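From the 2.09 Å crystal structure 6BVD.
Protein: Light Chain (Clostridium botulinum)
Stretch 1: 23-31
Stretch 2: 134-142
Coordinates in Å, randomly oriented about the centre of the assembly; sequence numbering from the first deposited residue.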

# COMPACT_ATOMS: atom_id res chain seq x y z
N TYR A 23 -25.37 10.73 -3.53
CA TYR A 23 -25.90 10.64 -4.90
C TYR A 23 -25.66 11.93 -5.65
O TYR A 23 -25.91 13.02 -5.12
CB TYR A 23 -27.39 10.29 -4.88
CG TYR A 23 -27.60 8.79 -4.80
CD1 TYR A 23 -27.90 8.04 -5.93
CD2 TYR A 23 -27.45 8.12 -3.59
CE1 TYR A 23 -28.07 6.66 -5.86
CE2 TYR A 23 -27.61 6.76 -3.51
CZ TYR A 23 -27.93 6.03 -4.63
OH TYR A 23 -28.09 4.68 -4.52
N ILE A 24 -25.17 11.86 -6.89
CA ILE A 24 -24.98 13.13 -7.56
C ILE A 24 -25.71 13.16 -8.90
O ILE A 24 -25.88 12.15 -9.56
CB ILE A 24 -23.50 13.47 -7.78
CG1 ILE A 24 -22.91 12.68 -8.93
CG2 ILE A 24 -22.71 13.23 -6.53
CD1 ILE A 24 -21.40 12.91 -9.06
N ARG A 25 -26.15 14.35 -9.28
CA ARG A 25 -26.81 14.58 -10.58
C ARG A 25 -25.75 15.14 -11.50
O ARG A 25 -25.43 16.32 -11.40
CB ARG A 25 -27.98 15.56 -10.45
CG ARG A 25 -28.84 15.66 -11.73
CD ARG A 25 -29.99 16.70 -11.57
NE ARG A 25 -29.48 18.08 -11.53
CZ ARG A 25 -30.25 19.15 -11.53
NH1 ARG A 25 -31.55 19.00 -11.59
NH2 ARG A 25 -29.72 20.37 -11.48
N PRO A 26 -25.17 14.30 -12.37
CA PRO A 26 -23.97 14.81 -13.06
C PRO A 26 -24.32 15.78 -14.21
O PRO A 26 -25.48 15.88 -14.60
CB PRO A 26 -23.23 13.52 -13.52
CG PRO A 26 -24.17 12.42 -13.40
CD PRO A 26 -25.40 12.87 -12.62
N PRO A 27 -23.32 16.54 -14.71
CA PRO A 27 -23.61 17.50 -15.78
C PRO A 27 -24.29 16.81 -16.97
O PRO A 27 -23.93 15.66 -17.29
CB PRO A 27 -22.22 18.07 -16.16
CG PRO A 27 -21.24 17.21 -15.46
CD PRO A 27 -21.91 16.57 -14.29
N TYR A 28 -25.27 17.51 -17.54
CA TYR A 28 -26.13 17.07 -18.66
C TYR A 28 -27.31 16.18 -18.20
O TYR A 28 -28.17 15.84 -19.02
CB TYR A 28 -25.31 16.34 -19.75
CG TYR A 28 -24.15 17.14 -20.32
CD1 TYR A 28 -24.33 18.45 -20.74
CD2 TYR A 28 -22.87 16.58 -20.42
CE1 TYR A 28 -23.26 19.19 -21.26
CE2 TYR A 28 -21.80 17.31 -20.93
CZ TYR A 28 -22.00 18.62 -21.34
OH TYR A 28 -20.95 19.35 -21.86
N TYR A 29 -27.40 15.84 -16.91
CA TYR A 29 -28.52 15.03 -16.42
C TYR A 29 -29.59 15.91 -15.69
O TYR A 29 -30.46 15.41 -14.95
CB TYR A 29 -28.03 13.90 -15.50
CG TYR A 29 -27.36 12.75 -16.25
CD1 TYR A 29 -28.12 11.72 -16.80
CD2 TYR A 29 -25.96 12.70 -16.44
CE1 TYR A 29 -27.53 10.68 -17.51
CE2 TYR A 29 -25.37 11.65 -17.13
CZ TYR A 29 -26.15 10.64 -17.65
OH TYR A 29 -25.59 9.61 -18.34
N GLU A 30 -29.50 17.21 -15.91
CA GLU A 30 -30.34 18.16 -15.17
C GLU A 30 -31.83 17.99 -15.51
O GLU A 30 -32.66 17.89 -14.63
CB GLU A 30 -29.92 19.61 -15.46
CG GLU A 30 -28.48 19.97 -15.11
CD GLU A 30 -27.50 19.64 -16.24
OE1 GLU A 30 -27.96 19.32 -17.35
OE2 GLU A 30 -26.27 19.72 -16.01
N THR A 31 -32.16 17.91 -16.80
CA THR A 31 -33.57 17.86 -17.20
C THR A 31 -34.20 16.54 -16.84
O THR A 31 -35.33 16.50 -16.34
CB THR A 31 -33.73 18.12 -18.71
OG1 THR A 31 -33.31 19.46 -18.97
CG2 THR A 31 -35.19 17.98 -19.14
N ASN A 134 -24.33 27.13 -12.54
CA ASN A 134 -24.50 26.41 -13.79
C ASN A 134 -23.59 25.15 -13.83
O ASN A 134 -22.72 24.96 -12.95
CB ASN A 134 -24.27 27.33 -14.98
CG ASN A 134 -22.84 27.82 -15.08
OD1 ASN A 134 -21.92 27.03 -15.29
ND2 ASN A 134 -22.65 29.15 -15.00
N ARG A 135 -23.81 24.31 -14.84
CA ARG A 135 -23.28 22.95 -14.84
C ARG A 135 -21.78 22.86 -15.06
O ARG A 135 -21.21 21.77 -14.88
CB ARG A 135 -23.97 22.10 -15.89
CG ARG A 135 -23.66 22.52 -17.29
CD ARG A 135 -23.85 21.36 -18.22
NE ARG A 135 -25.26 21.18 -18.54
CZ ARG A 135 -25.82 21.47 -19.71
NH1 ARG A 135 -25.12 22.05 -20.68
NH2 ARG A 135 -27.12 21.26 -19.88
N THR A 136 -21.13 23.97 -15.39
CA THR A 136 -19.66 23.94 -15.55
C THR A 136 -18.88 24.05 -14.23
O THR A 136 -17.68 23.79 -14.23
CB THR A 136 -19.14 25.06 -16.47
OG1 THR A 136 -19.44 26.36 -15.93
CG2 THR A 136 -19.69 24.92 -17.93
N VAL A 137 -19.55 24.46 -13.13
CA VAL A 137 -18.87 24.67 -11.86
C VAL A 137 -19.56 23.98 -10.66
O VAL A 137 -18.92 23.70 -9.67
CB VAL A 137 -18.73 26.19 -11.54
CG1 VAL A 137 -17.75 26.83 -12.50
CG2 VAL A 137 -20.12 26.93 -11.57
N SER A 138 -20.85 23.64 -10.75
CA SER A 138 -21.47 22.94 -9.64
C SER A 138 -22.53 21.95 -10.12
O SER A 138 -22.92 21.94 -11.29
CB SER A 138 -22.05 23.96 -8.65
OG SER A 138 -23.13 24.63 -9.25
N PHE A 139 -22.95 21.05 -9.22
CA PHE A 139 -24.00 20.08 -9.53
C PHE A 139 -24.87 19.79 -8.31
O PHE A 139 -24.43 19.98 -7.16
CB PHE A 139 -23.41 18.76 -10.06
CG PHE A 139 -22.22 18.26 -9.27
CD1 PHE A 139 -22.39 17.52 -8.10
CD2 PHE A 139 -20.92 18.54 -9.70
CE1 PHE A 139 -21.30 17.05 -7.35
CE2 PHE A 139 -19.80 18.08 -8.96
CZ PHE A 139 -20.00 17.34 -7.77
N ASN A 140 -26.10 19.33 -8.56
CA ASN A 140 -26.94 18.84 -7.45
C ASN A 140 -26.47 17.53 -6.84
O ASN A 140 -26.08 16.60 -7.54
CB ASN A 140 -28.40 18.66 -7.91
CG ASN A 140 -29.14 19.98 -8.00
OD1 ASN A 140 -28.54 21.03 -7.82
ND2 ASN A 140 -30.45 19.92 -8.26
N VAL A 141 -26.52 17.45 -5.50
CA VAL A 141 -26.31 16.17 -4.83
C VAL A 141 -27.45 15.90 -3.85
O VAL A 141 -28.04 16.83 -3.28
CB VAL A 141 -24.95 16.08 -4.06
CG1 VAL A 141 -23.80 16.59 -4.93
CG2 VAL A 141 -24.99 16.81 -2.75
N LYS A 142 -27.80 14.63 -3.69
CA LYS A 142 -28.89 14.24 -2.81
C LYS A 142 -28.32 13.58 -1.54
O LYS A 142 -27.58 12.58 -1.62
CB LYS A 142 -29.87 13.34 -3.55
CG LYS A 142 -31.11 12.93 -2.75
CD LYS A 142 -31.94 11.92 -3.53
CE LYS A 142 -32.63 12.57 -4.73
NZ LYS A 142 -33.32 11.54 -5.58
O HOH W 1 -26.70 18.48 -11.37

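The two stretches lie far apart in sequence but meet through an antiparallel strand pairing and adjoining loops. Together they bury 587 Å², both sides summed. Tyr23 and Lys142 form a hydrogen-bonded pair. Lys142 N donates to Tyr23 O at 2.9 Å, while the return bond from Tyr23 N to Lys142 O is weak at 3.5 Å. Ile24 and Val141 form the next, non-hydrogen-bonded pair, with their CA atoms 4.3 Å apart. One residue further on, Arg25 N donates to Asn140 O at 2.8 Å, and this bond is nearly straight. Val141 CA also makes a CA-H...O contact with Tyr23 O at 3.2 Å.

A water extends this backbone pairing. Water 1 donates to Arg25 O at 2.5 Å and accepts from Asn140 N at 3.0 Å, so it joins two backbone groups that do not bond directly. It also accepts from Arg25 NE at 2.8 Å.

Apolar contacts occupy the sheet face that carries Ile24 and Val141. Ile24 CG2 lies 3.9 Å from Val141 CG1 and 4.2 Å from Phe139 CE1. These three residues are buried. Tyr23 and Lys142 point to the other face, where their CB atoms are 4.1 Å apart; the ends of both side chains lead away.

Charge links the loops. Glu30 and Arg135 form a salt bridge, with Glu30 OE2 3.1 Å from Arg135 NE. Arg135 NH2 also donates to Glu30 OE1 at 3.3 Å. Glu30 OE2 accepts from Tyr28 N at 2.9 Å as well, so one carboxylate oxygen ties its own loop to the arginine. The carboxylate sits at the edge of the guanidinium, where the N-H groups point. Tyr28 CE1 lies over one guanidinium face, 3.5 Å from Arg135 NH1.

Arg25 NH2 and Asn140 ND2 approach to 3.3 Å, but both are donors and no hydrogen bond forms.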